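Local coordinates for protein pullulanase (PDB 2WAN) that hydrolyses alpha-1,6-glucosidic links in pullulan and at the branch points of starch-derived polysaccharides, acting as a debranching glycoside hydrolase, at residues A[441-446]-A[802-807]. Sequence-based numbering, arbitrary orientation.
Sequences RDFSID and FDWSRK
An aromatic cluster of Phe443, Phe802 and Trp804 joins the segments that follow the first and last strands, 435-438 and 773-777, of the parallel eight-stranded barrel of this alpha-amylase-type catalytic domain. It is a worked example of how successive backbone carbonyls of a short helix, here Asp442 O and Phe443 O, can accept bonds from a loop far along the chain. Phe802 N donates to Asp442 O at 2.8 Å, nearly straight at 170°, although the donor stands above the carbonyl plane. One residue on, Phe443 O receives the indole N-H of Trp804 at 3.0 Å between NE1 and O; the oxygen lies at the indole edge, in the ring plane, and the bond is distinctly bent (143°). With chi1 at -169°, Phe443 CG lies anti to the backbone N and beside the carbonyl carbon, the side from which the ring meets both other aromatics. Its CD1 edge turns toward the face of Phe802 in an offset edge-to-face pair, with CD1 3.8 Å from Phe802 CE2, while Phe443 CA sits over that same Phe802 ring as a CH-pi contact. The six-membered ring of Trp804 in turn points its edge at the face of Phe443, bringing Trp804 CZ2 over the rim of that ring, near Phe443 CE1. Leu478 of helix 474-481 also packs on Phe443. On the polar side, a water donates to Asp442 O and Phe802 O and accepts from Asp446 N, so three backbone groups share it. Asp446 OD1 is held by Asn448 N, and Asn448 ND2 reaches Asp803 OD1, which also takes the Ser805 hydroxyl and, weakly, the Ser805 N-H, capping the following helix. Asn448 thus links two carboxylates whose likely mutual repulsion it may ease, with Asp446 OD2 3.9 Å from Asp803 OD1 and 3.3 Å from Asp803 CA.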
loop_
_atom_site.group_PDB
_atom_site.type_symbol
_atom_site.label_atom_id
_atom_site.label_comp_id
_atom_site.label_asym_id
_atom_site.label_seq_id
_atom_site.Cartn_x
_atom_site.Cartn_y
_atom_site.Cartn_z
ATOM N N ARG A 441 6.897 -12.833 -16.987
ATOM C CA ARG A 441 6.497 -13.467 -18.240
ATOM C C ARG A 441 6.661 -12.478 -19.414
ATOM O O ARG A 441 7.302 -12.805 -20.425
ATOM C CB ARG A 441 5.068 -13.980 -18.172
ATOM C CG ARG A 441 4.673 -14.769 -19.422
ATOM C CD ARG A 441 3.286 -15.401 -19.304
ATOM N NE ARG A 441 2.909 -16.074 -20.557
ATOM C CZ ARG A 441 3.239 -17.326 -20.889
ATOM N NH1 ARG A 441 3.960 -18.098 -20.062
ATOM N NH2 ARG A 441 2.841 -17.821 -22.067
ATOM N N ASP A 442 6.141 -11.258 -19.263
ATOM C CA ASP A 442 6.189 -10.285 -20.385
ATOM C C ASP A 442 7.600 -10.085 -20.908
ATOM O O ASP A 442 7.823 -9.931 -22.120
ATOM C CB ASP A 442 5.725 -8.886 -19.971
ATOM C CG ASP A 442 4.298 -8.818 -19.510
ATOM O OD1 ASP A 442 3.566 -9.819 -19.554
ATOM O OD2 ASP A 442 3.902 -7.708 -19.090
ATOM N N PHE A 443 8.564 -10.044 -19.988
ATOM C CA PHE A 443 9.946 -9.671 -20.323
ATOM C C PHE A 443 10.546 -10.496 -21.459
ATOM O O PHE A 443 11.270 -9.951 -22.304
ATOM C CB PHE A 443 10.816 -9.794 -19.068
ATOM C CG PHE A 443 12.182 -9.187 -19.215
ATOM C CD1 PHE A 443 12.321 -7.818 -19.444
ATOM C CD2 PHE A 443 13.333 -9.991 -19.130
ATOM C CE1 PHE A 443 13.591 -7.242 -19.571
ATOM C CE2 PHE A 443 14.615 -9.419 -19.253
ATOM C CZ PHE A 443 14.733 -8.050 -19.495
ATOM N N SER A 444 10.232 -11.796 -21.494
ATOM C CA SER A 444 10.965 -12.708 -22.383
ATOM C C SER A 444 10.101 -13.703 -23.180
ATOM O O SER A 444 10.629 -14.489 -23.959
ATOM C CB SER A 444 11.979 -13.497 -21.534
ATOM O OG SER A 444 11.282 -14.306 -20.589
ATOM N N ILE A 445 8.786 -13.667 -23.006
ATOM C CA ILE A 445 7.921 -14.703 -23.609
ATOM C C ILE A 445 7.862 -14.665 -25.148
ATOM O O ILE A 445 7.639 -15.703 -25.787
ATOM C CB ILE A 445 6.488 -14.642 -23.028
ATOM C CG1 ILE A 445 5.657 -15.891 -23.390
ATOM C CG2 ILE A 445 5.743 -13.362 -23.503
ATOM C CD1 ILE A 445 6.205 -17.210 -22.844
ATOM N N ASP A 446 8.046 -13.484 -25.739
ATOM C CA ASP A 446 7.902 -13.341 -27.210
ATOM C C ASP A 446 8.908 -14.239 -27.925
ATOM O O ASP A 446 10.062 -14.321 -27.527
ATOM C CB ASP A 446 8.100 -11.878 -27.619
ATOM C CG ASP A 446 7.541 -11.554 -29.017
ATOM O OD1 ASP A 446 7.796 -12.296 -29.994
ATOM O OD2 ASP A 446 6.863 -10.501 -29.135
ATOM N N PHE A 802 6.789 -8.093 -24.016
ATOM C CA PHE A 802 7.817 -7.268 -24.649
ATOM C C PHE A 802 8.007 -7.805 -26.076
ATOM O O PHE A 802 8.534 -8.908 -26.280
ATOM C CB PHE A 802 9.134 -7.327 -23.859
ATOM C CG PHE A 802 9.168 -6.440 -22.637
ATOM C CD1 PHE A 802 8.039 -6.261 -21.829
ATOM C CD2 PHE A 802 10.357 -5.810 -22.283
ATOM C CE1 PHE A 802 8.094 -5.429 -20.683
ATOM C CE2 PHE A 802 10.425 -4.998 -21.143
ATOM C CZ PHE A 802 9.302 -4.808 -20.348
ATOM N N ASP A 803 7.528 -7.035 -27.063
ATOM C CA ASP A 803 7.716 -7.350 -28.460
ATOM C C ASP A 803 9.014 -6.639 -28.826
ATOM O O ASP A 803 9.034 -5.409 -29.015
ATOM C CB ASP A 803 6.518 -6.828 -29.282
ATOM C CG ASP A 803 6.781 -6.845 -30.786
ATOM O OD1 ASP A 803 7.844 -7.321 -31.214
ATOM O OD2 ASP A 803 5.910 -6.378 -31.549
ATOM N N TRP A 804 10.108 -7.405 -28.875
ATOM C CA TRP A 804 11.436 -6.812 -29.006
ATOM C C TRP A 804 11.728 -6.248 -30.397
ATOM O O TRP A 804 12.669 -5.486 -30.556
ATOM C CB TRP A 804 12.519 -7.811 -28.566
ATOM C CG TRP A 804 12.467 -8.107 -27.075
ATOM C CD1 TRP A 804 11.720 -9.072 -26.448
ATOM C CD2 TRP A 804 13.163 -7.402 -26.028
ATOM N NE1 TRP A 804 11.945 -9.037 -25.086
ATOM C CE2 TRP A 804 12.821 -8.025 -24.803
ATOM C CE3 TRP A 804 14.044 -6.307 -26.011
ATOM C CZ2 TRP A 804 13.327 -7.591 -23.561
ATOM C CZ3 TRP A 804 14.558 -5.872 -24.768
ATOM C CH2 TRP A 804 14.200 -6.523 -23.565
ATOM N N SER A 805 10.903 -6.599 -31.392
ATOM C CA SER A 805 10.971 -5.934 -32.691
ATOM C C SER A 805 10.736 -4.425 -32.578
ATOM O O SER A 805 11.195 -3.663 -33.429
ATOM C CB SER A 805 9.968 -6.540 -33.711
ATOM O OG SER A 805 8.641 -6.113 -33.485
ATOM N N ARG A 806 10.015 -3.993 -31.547
ATOM C CA ARG A 806 9.749 -2.556 -31.390
ATOM C C ARG A 806 10.986 -1.791 -30.929
ATOM O O ARG A 806 11.118 -0.589 -31.174
ATOM C CB ARG A 806 8.562 -2.314 -30.469
ATOM C CG ARG A 806 7.266 -2.801 -31.127
ATOM C CD ARG A 806 6.055 -2.551 -30.297
ATOM N NE ARG A 806 5.572 -1.161 -30.299
ATOM C CZ ARG A 806 4.799 -0.601 -31.232
ATOM N NH1 ARG A 806 4.405 -1.269 -32.323
ATOM N NH2 ARG A 806 4.391 0.642 -31.063
ATOM N N LYS A 807 11.908 -2.481 -30.262
ATOM C CA LYS A 807 13.199 -1.840 -30.007
ATOM C C LYS A 807 14.000 -1.602 -31.296
ATOM O O LYS A 807 14.680 -0.580 -31.413
ATOM C CB LYS A 807 14.031 -2.615 -28.970
ATOM C CG LYS A 807 15.459 -2.028 -28.752
ATOM C CD LYS A 807 16.200 -2.746 -27.603
ATOM C CE LYS A 807 17.593 -2.141 -27.458
ATOM N NZ LYS A 807 18.324 -2.830 -26.338
HETATM O O HOH W 1 9.113 -10.942 -24.595
#